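PDB 5H4U: endo-beta-1,4-glucanase from Cryptopygus antarcticus, which hydrolyses internal beta-1,4-glucosidic linkages in carboxymethylcellulose, lichenan and barley beta-glucan, releasing mainly cellobiose, cellotriose and cellotetraose from carboxymethylcellulose. Local coordinates for residues A[22-27]-A[200-205]; A[89-94]-A[136-141]; A[105-110]-A[123-128]; A[117-122]-A[193-198]; A[144-149]-A[164-169]. One frame throughout, in Å; residues are numbered along the deposited sequence.

Interaction 1: A[22-27]-A[200-205]; sequences GVTTRY and PSMKFT
Gly22 and Met202 meet as an antiparallel hydrogen-bonded pair: Gly22 N donates to Met202 O at 2.9 Å, and Met202 N gives a bond back to Gly22 O at 3.0 Å. The methionine side chain then curls over the glycine it is paired with. Its CG sits between the backbone N and the carbonyl carbon (chi1 55°), a bend at chi2 sets SD back over Gly22, and beyond it Met202 CE lies 3.9 Å from Gly22 CA. Met202 CG also touches Thr24 CG2, at 4.0 Å. The other branch of Thr24 serves Pro200: OG1 donates to Pro200 O, although the modelled 2.5 Å is too short to be trusted as a length. An alanine in place of Met202 would probably open a gap over Gly22 and leave the methyl of Thr24 without this neighbour. Further out, Met109 of strand 106-111 packs on both Met202 and Thr24, while Asn113 accepts a hydrogen bond from Ser201 N. The strand axes diverge strongly, at 123°, and the chemistry changes along them: paired peptides join the strands at Gly22, whereas toward Pro200 the pairing fades to a weak bond from Thr24 N beside that doubtful hydroxyl contact.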
# COMPACT_ATOMS: atom_id res chain seq x y z
N GLY A 22 -2.54 5.13 -15.77
CA GLY A 22 -2.64 5.83 -14.50
C GLY A 22 -1.30 6.34 -14.03
O GLY A 22 -0.25 6.08 -14.63
N VAL A 23 -1.37 7.06 -12.92
CA VAL A 23 -0.18 7.57 -12.26
C VAL A 23 -0.08 6.93 -10.88
O VAL A 23 -1.06 6.42 -10.33
CB VAL A 23 -0.23 9.11 -12.16
CG1 VAL A 23 -0.32 9.73 -13.55
CG2 VAL A 23 -1.43 9.53 -11.34
N THR A 24 1.13 6.92 -10.33
CA THR A 24 1.37 6.32 -9.02
C THR A 24 2.01 7.34 -8.09
O THR A 24 2.44 8.42 -8.51
CB THR A 24 2.22 5.03 -9.14
OG1 THR A 24 3.52 5.34 -9.66
CG2 THR A 24 1.52 3.99 -10.03
N THR A 25 2.02 7.02 -6.80
CA THR A 25 2.79 7.76 -5.81
C THR A 25 3.36 6.74 -4.84
O THR A 25 3.14 5.54 -5.00
CB THR A 25 1.92 8.81 -5.07
OG1 THR A 25 0.74 8.18 -4.55
CG2 THR A 25 1.50 9.96 -6.00
N ARG A 26 4.11 7.19 -3.84
CA ARG A 26 4.58 6.28 -2.80
C ARG A 26 4.22 6.82 -1.42
O ARG A 26 4.28 8.02 -1.18
CB ARG A 26 6.09 6.05 -2.91
CG ARG A 26 6.91 7.28 -2.89
CD ARG A 26 8.34 6.99 -3.21
NE ARG A 26 9.15 8.18 -2.99
CZ ARG A 26 9.35 9.12 -3.91
NH1 ARG A 26 8.80 9.02 -5.11
NH2 ARG A 26 10.08 10.19 -3.60
N TYR A 27 3.88 5.92 -0.50
CA TYR A 27 3.47 6.43 0.80
C TYR A 27 3.44 5.31 1.81
O TYR A 27 3.29 4.15 1.46
CB TYR A 27 2.10 7.11 0.73
CG TYR A 27 0.90 6.22 1.01
CD1 TYR A 27 0.40 5.36 0.04
CD2 TYR A 27 0.25 6.27 2.25
CE1 TYR A 27 -0.71 4.56 0.29
CE2 TYR A 27 -0.85 5.47 2.52
CZ TYR A 27 -1.33 4.62 1.53
OH TYR A 27 -2.42 3.83 1.81
N PRO A 200 6.29 6.69 -11.10
CA PRO A 200 6.25 6.06 -12.42
C PRO A 200 4.81 5.99 -12.85
O PRO A 200 3.91 5.71 -12.06
CB PRO A 200 6.86 4.68 -12.17
CG PRO A 200 6.61 4.41 -10.74
CD PRO A 200 6.75 5.75 -10.07
N SER A 201 4.58 6.32 -14.12
CA SER A 201 3.30 6.11 -14.76
C SER A 201 3.17 4.66 -15.22
O SER A 201 4.17 3.94 -15.35
CB SER A 201 3.18 7.06 -15.94
OG SER A 201 3.31 8.37 -15.47
N MET A 202 1.94 4.24 -15.52
CA MET A 202 1.79 2.85 -15.90
C MET A 202 0.51 2.69 -16.71
O MET A 202 -0.31 3.61 -16.80
CB MET A 202 1.81 1.93 -14.67
CG MET A 202 0.79 2.23 -13.55
SD MET A 202 -0.86 1.98 -14.13
CE MET A 202 -1.82 2.43 -12.76
N LYS A 203 0.36 1.51 -17.30
CA LYS A 203 -0.92 0.98 -17.73
C LYS A 203 -1.25 -0.21 -16.84
O LYS A 203 -0.35 -0.87 -16.33
CB LYS A 203 -0.88 0.59 -19.22
CG LYS A 203 0.34 -0.23 -19.59
CD LYS A 203 0.38 -0.68 -21.05
CE LYS A 203 1.80 -1.19 -21.43
NZ LYS A 203 1.89 -2.69 -21.65
N PHE A 204 -2.53 -0.47 -16.61
CA PHE A 204 -2.93 -1.48 -15.63
C PHE A 204 -4.14 -2.24 -16.12
O PHE A 204 -4.97 -1.71 -16.86
CB PHE A 204 -3.25 -0.86 -14.25
CG PHE A 204 -4.51 -0.02 -14.21
CD1 PHE A 204 -4.51 1.28 -14.67
CD2 PHE A 204 -5.69 -0.53 -13.67
CE1 PHE A 204 -5.68 2.06 -14.62
CE2 PHE A 204 -6.86 0.25 -13.61
CZ PHE A 204 -6.85 1.54 -14.08
N THR A 205 -4.30 -3.43 -15.58
CA THR A 205 -5.46 -4.25 -15.85
C THR A 205 -5.83 -5.00 -14.58
O THR A 205 -4.96 -5.46 -13.83
CB THR A 205 -5.19 -5.24 -16.98
OG1 THR A 205 -4.61 -4.52 -18.08
CG2 THR A 205 -6.48 -5.95 -17.43

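Interaction 2: A[89-94]-A[136-141]; sequences FAAASI and HFDLMI
Ala90 to Ser93 pair in order with Leu139 back to His136 in antiparallel register, the strand axes 164° apart, and five backbone hydrogen bonds run from Phe89 O to His136 N. The Ala91-Asp138 pair carries two of them, the shorter from Asp138 N to Ala91 O at 2.8 Å. At one end, a water accepts from Phe89 N and donates to Met140 O, bridging the strands beyond the last direct bond. Side chains alternate between two unlike faces. On one, the Phe137 ring lies against small groups: Ala92 CB stands over it in a CH-pi contact, 3.9 Å from the centroid though shifted toward the rim, while Ala90 CB comes to the ring edge, 4.2 Å from Phe137 CD2. Ile94 CD1 adds an oblique contact with Phe137 CZ at 3.7 Å. Tyr107 and Phe204 bring further rings to this phenylalanine. On the other face Asp138 has CG anti to its carbonyl carbon (chi1 -43°), and OD2 approaches Ala91 CB at 3.6 Å. Beside it Ser93 and His136 touch CB to CB, their polar ends bonded to Ser130 O and Asn133 O respectively. Asp138, inferred to be the proton donor, has its backbone held by both bonds of the pair with Ala91, so its main chain is likely to be kept in place while the carboxyl group meets only the Ala91 methyl across this contact.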
# COMPACT_ATOMS: atom_id res chain seq x y z
N PHE A 89 0.79 -3.73 -1.95
CA PHE A 89 -0.52 -3.21 -1.61
C PHE A 89 -0.54 -1.72 -1.93
O PHE A 89 0.50 -1.06 -2.01
CB PHE A 89 -0.83 -3.55 -0.15
CG PHE A 89 -0.73 -5.03 0.14
CD1 PHE A 89 -1.84 -5.84 0.05
CD2 PHE A 89 0.50 -5.61 0.43
CE1 PHE A 89 -1.75 -7.21 0.27
CE2 PHE A 89 0.60 -6.98 0.65
CZ PHE A 89 -0.52 -7.78 0.58
N ALA A 90 -1.74 -1.20 -2.18
CA ALA A 90 -1.83 0.17 -2.64
C ALA A 90 -3.16 0.79 -2.25
O ALA A 90 -4.15 0.10 -1.98
CB ALA A 90 -1.64 0.26 -4.15
N ALA A 91 -3.15 2.11 -2.19
CA ALA A 91 -4.35 2.90 -2.23
C ALA A 91 -4.68 3.20 -3.68
O ALA A 91 -3.80 3.26 -4.53
CB ALA A 91 -4.18 4.20 -1.46
N ALA A 92 -5.96 3.30 -3.98
CA ALA A 92 -6.32 3.60 -5.35
C ALA A 92 -7.51 4.54 -5.37
O ALA A 92 -8.32 4.60 -4.44
CB ALA A 92 -6.63 2.35 -6.18
N SER A 93 -7.58 5.27 -6.47
CA SER A 93 -8.62 6.25 -6.78
C SER A 93 -8.82 5.99 -8.26
O SER A 93 -8.08 6.52 -9.10
CB SER A 93 -8.15 7.66 -6.48
OG SER A 93 -9.21 8.57 -6.56
N ILE A 94 -9.76 5.11 -8.58
CA ILE A 94 -9.91 4.64 -9.95
C ILE A 94 -11.13 5.27 -10.60
O ILE A 94 -12.25 4.75 -10.48
CB ILE A 94 -10.00 3.11 -10.01
CG1 ILE A 94 -8.72 2.48 -9.49
CG2 ILE A 94 -10.21 2.64 -11.46
CD1 ILE A 94 -8.81 0.98 -9.39
N HIS A 136 -5.32 6.77 -10.03
CA HIS A 136 -4.20 7.10 -9.16
C HIS A 136 -3.98 5.93 -8.22
O HIS A 136 -4.91 5.51 -7.53
CB HIS A 136 -4.54 8.36 -8.35
CG HIS A 136 -4.75 9.58 -9.19
ND1 HIS A 136 -3.90 10.66 -9.17
CD2 HIS A 136 -5.73 9.88 -10.08
CE1 HIS A 136 -4.35 11.58 -10.01
NE2 HIS A 136 -5.46 11.13 -10.57
N PHE A 137 -2.75 5.41 -8.18
CA PHE A 137 -2.39 4.32 -7.28
C PHE A 137 -1.26 4.82 -6.39
O PHE A 137 -0.22 5.24 -6.89
CB PHE A 137 -1.95 3.07 -8.05
CG PHE A 137 -3.08 2.20 -8.52
CD1 PHE A 137 -3.85 2.57 -9.61
CD2 PHE A 137 -3.35 0.98 -7.91
CE1 PHE A 137 -4.88 1.76 -10.06
CE2 PHE A 137 -4.38 0.17 -8.35
CZ PHE A 137 -5.15 0.56 -9.42
N ASP A 138 -1.47 4.75 -5.08
CA ASP A 138 -0.47 5.17 -4.10
C ASP A 138 0.13 3.89 -3.56
O ASP A 138 -0.50 3.19 -2.77
CB ASP A 138 -1.07 6.03 -2.99
CG ASP A 138 -2.06 7.08 -3.52
OD1 ASP A 138 -1.78 7.71 -4.57
OD2 ASP A 138 -3.12 7.30 -2.88
N LEU A 139 1.32 3.54 -4.04
CA LEU A 139 1.97 2.31 -3.61
C LEU A 139 2.41 2.41 -2.15
O LEU A 139 3.02 3.39 -1.74
CB LEU A 139 3.16 1.97 -4.51
CG LEU A 139 2.96 1.57 -5.98
CD1 LEU A 139 2.02 2.47 -6.73
CD2 LEU A 139 4.28 1.50 -6.72
N MET A 140 2.15 1.36 -1.39
CA MET A 140 2.50 1.34 0.02
C MET A 140 3.95 0.90 0.16
O MET A 140 4.28 -0.27 0.04
CB MET A 140 1.53 0.44 0.78
CG MET A 140 0.26 1.16 1.15
SD MET A 140 -1.09 0.15 1.83
CE MET A 140 -0.62 0.16 3.56
N ILE A 141 4.84 1.86 0.42
CA ILE A 141 6.27 1.60 0.53
C ILE A 141 6.82 2.22 1.82
O ILE A 141 6.78 3.44 1.98
CB ILE A 141 7.03 2.15 -0.69
CG1 ILE A 141 6.32 1.68 -1.96
CG2 ILE A 141 8.44 1.63 -0.68
CD1 ILE A 141 6.70 2.41 -3.20
O HOH W 1 2.93 -2.71 -0.20

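Interaction 3: A[105-110]-A[123-128]; sequences ACYEMT and VQVTNT
Ala105 O accepts a hydrogen bond from Val125 N at 2.9 Å, nearly straight at the hydrogen (173°) and with the donor close to the line of the carbonyl bond. Two more backbone bonds follow: Tyr107 N donates to Val123 O at 3.0 Å, and Tyr107 O accepts from Val123 N. Val123 O has a second, softer partner, since Cys106 CA brings its hydrogen to it at a CA-to-O distance of 3.2 Å. Between these bonds Cys106 and Gln124 form a non-hydrogen-bonded pair, and their side chains share one face of the sheet. Cys106 SG rests on the aliphatic part of the glutamine, 3.6 Å from Gln124 CB. That sulfur is also joined to Cys209 in a disulfide, which ties the strand to the chain just beyond strand 201-207. Gln124 has CG anti to its backbone N (chi1 -173°) and is extended from there, and its amide is anchored at both atoms: OE1 accepts from Ser217 OG of helix 211-217, and NE2 donates to Cys219 O. The opposite face is mainly aromatic and aliphatic. Val125 CG2 comes obliquely to the Tyr107 ring, 3.5 Å from CE1, and Val123 and Val125 also pack on Phe137. The two strands are the arms of a beta hairpin whose axes, 138° apart, twist well away from antiparallel, in keeping with the tightly curled double-psi beta barrel of glycosyl hydrolase family 45.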
# COMPACT_ATOMS: atom_id res chain seq x y z
N ALA A 105 -9.52 -5.45 -4.59
CA ALA A 105 -9.30 -5.82 -5.97
C ALA A 105 -7.82 -5.75 -6.27
O ALA A 105 -7.08 -4.95 -5.68
CB ALA A 105 -10.08 -4.91 -6.90
N CYS A 106 -7.38 -6.60 -7.18
CA CYS A 106 -5.99 -6.60 -7.60
C CYS A 106 -5.84 -6.07 -9.01
O CYS A 106 -6.67 -6.33 -9.90
CB CYS A 106 -5.37 -7.99 -7.53
SG CYS A 106 -5.12 -8.47 -5.85
N TYR A 107 -4.75 -5.38 -9.22
CA TYR A 107 -4.43 -4.83 -10.51
C TYR A 107 -2.98 -5.20 -10.79
O TYR A 107 -2.15 -5.18 -9.88
CB TYR A 107 -4.68 -3.31 -10.52
CG TYR A 107 -6.11 -2.96 -10.11
CD1 TYR A 107 -6.48 -2.96 -8.79
CD2 TYR A 107 -7.08 -2.66 -11.07
CE1 TYR A 107 -7.76 -2.67 -8.42
CE2 TYR A 107 -8.37 -2.36 -10.70
CZ TYR A 107 -8.70 -2.37 -9.37
OH TYR A 107 -9.98 -2.05 -8.97
N GLU A 108 -2.70 -5.64 -12.02
CA GLU A 108 -1.33 -5.77 -12.48
C GLU A 108 -1.03 -4.63 -13.45
O GLU A 108 -1.82 -4.36 -14.36
CB GLU A 108 -1.04 -7.12 -13.10
CG GLU A 108 -0.89 -7.08 -14.58
CD GLU A 108 -0.39 -8.39 -15.15
OE1 GLU A 108 0.37 -8.27 -16.14
OE2 GLU A 108 -0.70 -9.49 -14.63
N MET A 109 0.07 -3.94 -13.21
CA MET A 109 0.44 -2.75 -13.95
C MET A 109 1.81 -2.93 -14.58
O MET A 109 2.70 -3.57 -13.99
CB MET A 109 0.38 -1.49 -13.03
CG MET A 109 1.00 -1.58 -11.59
SD MET A 109 0.49 -0.18 -10.47
CE MET A 109 1.97 0.25 -9.63
N THR A 110 1.94 -2.41 -15.79
CA THR A 110 3.21 -2.30 -16.47
C THR A 110 3.64 -0.84 -16.37
O THR A 110 2.92 0.06 -16.81
CB THR A 110 3.13 -2.71 -17.94
OG1 THR A 110 2.60 -4.03 -18.03
CG2 THR A 110 4.52 -2.70 -18.56
N VAL A 123 -0.52 -5.32 -7.45
CA VAL A 123 -0.89 -4.78 -6.15
C VAL A 123 -2.30 -5.22 -5.82
O VAL A 123 -3.15 -5.41 -6.71
CB VAL A 123 -0.74 -3.24 -6.07
CG1 VAL A 123 0.69 -2.84 -6.32
CG2 VAL A 123 -1.65 -2.56 -7.06
N GLN A 124 -2.55 -5.38 -4.53
CA GLN A 124 -3.90 -5.45 -4.00
C GLN A 124 -4.24 -4.11 -3.36
O GLN A 124 -3.46 -3.56 -2.58
CB GLN A 124 -4.06 -6.57 -2.99
CG GLN A 124 -5.53 -6.73 -2.59
CD GLN A 124 -5.74 -7.77 -1.53
OE1 GLN A 124 -4.83 -8.12 -0.79
NE2 GLN A 124 -6.98 -8.26 -1.42
N VAL A 125 -5.42 -3.60 -3.70
CA VAL A 125 -5.88 -2.33 -3.19
C VAL A 125 -6.46 -2.57 -1.80
O VAL A 125 -7.35 -3.42 -1.62
CB VAL A 125 -6.92 -1.71 -4.15
CG1 VAL A 125 -7.56 -0.47 -3.54
CG2 VAL A 125 -6.29 -1.44 -5.50
N THR A 126 -5.93 -1.86 -0.80
CA THR A 126 -6.43 -1.96 0.56
C THR A 126 -6.95 -0.63 1.10
O THR A 126 -7.45 -0.57 2.24
CB THR A 126 -5.35 -2.53 1.49
OG1 THR A 126 -4.27 -1.60 1.61
CG2 THR A 126 -4.82 -3.81 0.89
N ASN A 127 -6.88 0.45 0.31
CA ASN A 127 -7.19 1.76 0.84
C ASN A 127 -7.65 2.65 -0.29
O ASN A 127 -7.27 2.46 -1.44
CB ASN A 127 -5.97 2.39 1.53
CG ASN A 127 -6.32 3.65 2.25
OD1 ASN A 127 -7.13 3.64 3.18
ND2 ASN A 127 -5.77 4.76 1.80
N THR A 128 -8.41 3.67 0.06
CA THR A 128 -8.81 4.68 -0.90
C THR A 128 -8.03 5.95 -0.62
O THR A 128 -8.01 6.44 0.52
CB THR A 128 -10.30 4.97 -0.83
OG1 THR A 128 -11.02 3.80 -1.23
CG2 THR A 128 -10.63 6.11 -1.78

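Interaction 4: A[117-122]-A[193-198]; sequences SGQKMI and WFKNAD
Trp193 and Gln119 are brought together by two different first torsions: Trp193 CG is anti to its backbone N (chi1 -177°), and beyond it the indole reaches strand 120-128, while Gln119 CG is anti to its carbonyl carbon (chi1 -58°), with the rest extended. The two side chains slide past each other in opposite directions. One end of the Gln119 amide stands over the centre of the six-membered ring, the amide plane almost perpendicular to the indole (89°), though which terminal atom lies there is uncertain. Gln119 CB lies 4.1 Å from Trp193 CH2. The rim of the indole is occupied as well: Lys120 O approaches it close to the ring plane, 3.3 Å from Trp193 CZ2, and Met121 CB touches Trp193 CH2 at 4.0 Å. The extended Lys195 chain passes the same glutamine at an oblique angle, and its NZ makes a weak hydrogen bond to Ala115 O. Trp193 NE1 also donates a hydrogen bond to Asn84 O. This surface contact joins the loop that follows helix 184-191 to the start of strand 120-128; Trp189 of that helix lies nearly parallel to Trp193 and also touches Met121, whose side chain reaches Leu139 of strand 135-140.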
# COMPACT_ATOMS: atom_id res chain seq x y z
N SER A 117 10.53 1.33 -16.27
CA SER A 117 9.66 1.17 -17.44
C SER A 117 9.74 -0.25 -17.99
O SER A 117 10.84 -0.78 -18.17
CB SER A 117 10.04 2.17 -18.52
OG SER A 117 9.10 2.16 -19.58
N GLY A 118 8.59 -0.85 -18.25
CA GLY A 118 8.53 -2.21 -18.71
C GLY A 118 8.35 -3.23 -17.61
O GLY A 118 7.93 -4.36 -17.90
N GLN A 119 8.66 -2.87 -16.37
CA GLN A 119 8.52 -3.78 -15.25
C GLN A 119 7.07 -3.89 -14.82
O GLN A 119 6.23 -3.02 -15.08
CB GLN A 119 9.40 -3.34 -14.06
CG GLN A 119 10.88 -3.23 -14.36
CD GLN A 119 11.71 -2.84 -13.14
OE1 GLN A 119 11.35 -3.15 -12.00
NE2 GLN A 119 12.84 -2.17 -13.36
N LYS A 120 6.76 -5.01 -14.17
CA LYS A 120 5.41 -5.42 -13.87
C LYS A 120 5.25 -5.50 -12.36
O LYS A 120 6.02 -6.20 -11.69
CB LYS A 120 5.09 -6.77 -14.48
CG LYS A 120 4.85 -6.83 -15.95
CD LYS A 120 3.71 -7.83 -16.16
CE LYS A 120 3.86 -8.73 -17.39
NZ LYS A 120 3.65 -10.17 -17.02
N MET A 121 4.25 -4.83 -11.83
CA MET A 121 3.95 -4.96 -10.42
C MET A 121 2.48 -5.28 -10.24
O MET A 121 1.61 -4.68 -10.89
CB MET A 121 4.30 -3.71 -9.65
CG MET A 121 4.09 -3.87 -8.17
SD MET A 121 4.35 -2.33 -7.27
CE MET A 121 4.31 -2.95 -5.58
N ILE A 122 2.18 -6.18 -9.31
CA ILE A 122 0.82 -6.58 -9.02
C ILE A 122 0.52 -6.13 -7.60
O ILE A 122 1.26 -6.47 -6.65
CB ILE A 122 0.64 -8.10 -9.19
CG1 ILE A 122 1.13 -8.51 -10.57
CG2 ILE A 122 -0.80 -8.48 -9.03
CD1 ILE A 122 1.04 -9.97 -10.84
N TRP A 193 14.53 -3.14 -6.53
CA TRP A 193 13.68 -3.52 -7.65
C TRP A 193 12.95 -2.31 -8.22
O TRP A 193 12.78 -2.19 -9.44
CB TRP A 193 12.68 -4.57 -7.18
CG TRP A 193 11.74 -5.13 -8.23
CD1 TRP A 193 11.84 -6.36 -8.83
CD2 TRP A 193 10.55 -4.53 -8.77
NE1 TRP A 193 10.80 -6.55 -9.71
CE2 TRP A 193 10.00 -5.44 -9.70
CE3 TRP A 193 9.91 -3.30 -8.58
CZ2 TRP A 193 8.85 -5.17 -10.43
CZ3 TRP A 193 8.78 -3.02 -9.30
CH2 TRP A 193 8.25 -3.96 -10.22
N PHE A 194 12.52 -1.41 -7.34
CA PHE A 194 11.75 -0.22 -7.69
C PHE A 194 12.64 0.92 -8.17
O PHE A 194 12.13 1.86 -8.77
CB PHE A 194 10.94 0.19 -6.45
CG PHE A 194 9.88 1.22 -6.71
CD1 PHE A 194 8.64 0.85 -7.24
CD2 PHE A 194 10.09 2.54 -6.38
CE1 PHE A 194 7.65 1.79 -7.44
CE2 PHE A 194 9.10 3.48 -6.60
CZ PHE A 194 7.87 3.09 -7.13
N LYS A 195 13.94 0.86 -7.90
CA LYS A 195 14.95 1.77 -8.46
C LYS A 195 14.74 3.21 -8.05
O LYS A 195 15.19 4.11 -8.75
CB LYS A 195 15.02 1.67 -9.98
CG LYS A 195 15.80 0.48 -10.44
CD LYS A 195 15.81 0.34 -11.94
CE LYS A 195 16.16 -1.07 -12.33
NZ LYS A 195 16.09 -1.24 -13.77
N ASN A 196 14.08 3.43 -6.92
CA ASN A 196 13.71 4.77 -6.45
C ASN A 196 13.06 5.60 -7.55
O ASN A 196 13.15 6.83 -7.56
CB ASN A 196 14.93 5.46 -5.86
CG ASN A 196 14.58 6.69 -5.07
OD1 ASN A 196 13.46 6.83 -4.55
ND2 ASN A 196 15.55 7.58 -4.94
N ALA A 197 12.31 4.94 -8.43
CA ALA A 197 11.53 5.61 -9.45
C ALA A 197 10.64 6.66 -8.81
O ALA A 197 10.08 6.43 -7.74
CB ALA A 197 10.67 4.61 -10.21
N ASP A 198 10.53 7.80 -9.47
CA ASP A 198 9.75 8.93 -8.95
C ASP A 198 8.42 9.00 -9.70
O ASP A 198 8.38 9.43 -10.86
CB ASP A 198 10.56 10.21 -9.11
CG ASP A 198 10.03 11.34 -8.29
OD1 ASP A 198 9.20 11.10 -7.38
OD2 ASP A 198 10.46 12.48 -8.54

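Interaction 5: A[144-149]-A[164-169]; sequences GGVGIF and GQRYGG
Arg166 reaches across to Val146, Gly147 and Ile148 with almost the whole of its side chain. From CB the chain leaves with CG anti to the backbone N (chi1 175°), and Arg166 CG passes 3.6 Å from Gly147 O. Val146 CG2 touches that same carbon, at 3.9 Å, and lies over one face of the guanidinium, offset toward its rim. Arg166 CD stays by the same oxygen, 3.7 Å from Gly147 O, and NE donates to it at 2.6 Å. The tip then turns to the next carbonyl: NH1 bonds to Ile148 O at 3.0 Å, approaching from well above the carbonyl plane, and adds a weak bond to Gly147 O. An alanine here would probably leave Gly147 O and Ile148 O without these donors, the main-chain bond from Gly147 N remaining. Neither segment has regular structure; both are glycine-rich loops of the family 45 fold, and Phe149 at the end of one packs against Asp29, the inferred nucleophile. Lack of side chains lets the backbones meet closely, with Gly145 CA 3.7 Å from Gly169 CA. Gly147 N donates to Arg166 O at 2.8 Å, so the arginine grips this glycine through main chain as well as side chain. Tyr167 lays its ring off-centre against Gly147 CA in a CH-pi contact. A water accepts from Val146 N and donates to Gln165 O, and Gly168 O receives a bond from Arg26 NE.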
# COMPACT_ATOMS: atom_id res chain seq x y z
N GLY A 144 8.47 5.87 2.03
CA GLY A 144 8.11 6.74 0.93
C GLY A 144 7.33 7.98 1.28
O GLY A 144 6.90 8.68 0.35
N GLY A 145 7.16 8.32 2.55
CA GLY A 145 6.40 9.50 2.95
C GLY A 145 5.04 9.17 3.55
O GLY A 145 4.35 8.23 3.11
N VAL A 146 4.64 9.94 4.55
CA VAL A 146 3.35 9.70 5.21
C VAL A 146 2.21 10.38 4.47
O VAL A 146 1.09 9.87 4.43
CB VAL A 146 3.41 10.15 6.68
CG1 VAL A 146 4.25 9.20 7.48
CG2 VAL A 146 3.96 11.55 6.77
N GLY A 147 2.43 11.55 3.91
CA GLY A 147 1.34 12.17 3.19
C GLY A 147 0.41 12.93 4.13
O GLY A 147 0.80 13.39 5.19
N ILE A 148 -0.86 13.00 3.73
CA ILE A 148 -1.87 13.71 4.50
C ILE A 148 -1.91 13.21 5.94
O ILE A 148 -1.95 14.00 6.89
CB ILE A 148 -3.23 13.61 3.79
CG1 ILE A 148 -3.25 14.52 2.57
CG2 ILE A 148 -4.39 13.95 4.73
CD1 ILE A 148 -4.41 14.26 1.65
N PHE A 149 -1.88 11.89 6.14
CA PHE A 149 -1.97 11.29 7.46
C PHE A 149 -0.61 10.76 7.92
O PHE A 149 0.34 10.67 7.15
CB PHE A 149 -3.01 10.15 7.46
CG PHE A 149 -4.36 10.54 6.91
CD1 PHE A 149 -5.33 11.10 7.73
CD2 PHE A 149 -4.67 10.32 5.58
CE1 PHE A 149 -6.58 11.44 7.22
CE2 PHE A 149 -5.90 10.67 5.07
CZ PHE A 149 -6.85 11.23 5.88
N GLY A 164 11.97 11.21 6.78
CA GLY A 164 12.30 12.07 5.66
C GLY A 164 11.20 13.09 5.42
O GLY A 164 10.55 13.58 6.36
N GLN A 165 10.91 13.34 4.15
CA GLN A 165 9.91 14.33 3.77
C GLN A 165 8.52 13.79 4.02
O GLN A 165 8.23 12.62 3.75
CB GLN A 165 10.04 14.65 2.29
CG GLN A 165 11.42 15.06 1.87
CD GLN A 165 11.73 16.50 2.15
OE1 GLN A 165 11.16 17.13 3.05
NE2 GLN A 165 12.65 17.06 1.34
N ARG A 166 7.61 14.68 4.42
CA ARG A 166 6.24 14.24 4.55
C ARG A 166 5.72 13.69 3.23
O ARG A 166 4.90 12.78 3.22
CB ARG A 166 5.38 15.40 5.03
CG ARG A 166 3.94 15.10 5.08
CD ARG A 166 3.41 15.70 6.31
NE ARG A 166 2.16 15.06 6.70
CZ ARG A 166 1.84 14.79 7.96
NH1 ARG A 166 0.68 14.21 8.21
NH2 ARG A 166 2.69 15.05 8.95
N TYR A 167 6.26 14.18 2.12
CA TYR A 167 5.88 13.74 0.78
C TYR A 167 7.09 13.24 0.01
O TYR A 167 7.90 14.03 -0.46
CB TYR A 167 5.21 14.87 0.03
CG TYR A 167 3.85 15.19 0.57
CD1 TYR A 167 2.74 14.49 0.13
CD2 TYR A 167 3.68 16.19 1.51
CE1 TYR A 167 1.50 14.78 0.62
CE2 TYR A 167 2.44 16.49 2.00
CZ TYR A 167 1.34 15.78 1.56
OH TYR A 167 0.09 16.08 2.04
N GLY A 168 7.18 11.92 -0.20
CA GLY A 168 8.31 11.30 -0.85
C GLY A 168 9.22 10.56 0.10
O GLY A 168 9.96 9.67 -0.33
N GLY A 169 9.22 10.95 1.38
CA GLY A 169 9.94 10.20 2.39
C GLY A 169 11.44 10.41 2.27
O GLY A 169 11.92 11.51 1.95
O HOH W 2 7.10 11.24 5.99

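In the fold
Interactions 1, 2 and 3 are neighbouring seams of one curled mixed sheet, their centres 7 to 10 Å apart. Strand 19-27 lies parallel to strand 135-140, strand 85-94 parallel to strand 120-128, and strand 201-207 antiparallel to 106-111. Interactions 2 and 3 are nested in turn within the loop closed by interaction 1, which pairs the first strand, 19-27, with the last, 201-207. Interaction 4 joins the start of strand 120-128 to a surface loop, and interaction 5 is nested inside the loop it closes. Interaction 5, about 20 Å from interaction 3 between centres, touches interaction 1 through Arg26 and Tyr27. The inferred catalytic Asp138 is thus seated in the barrel, with Asp29 beside the 144-149 loop.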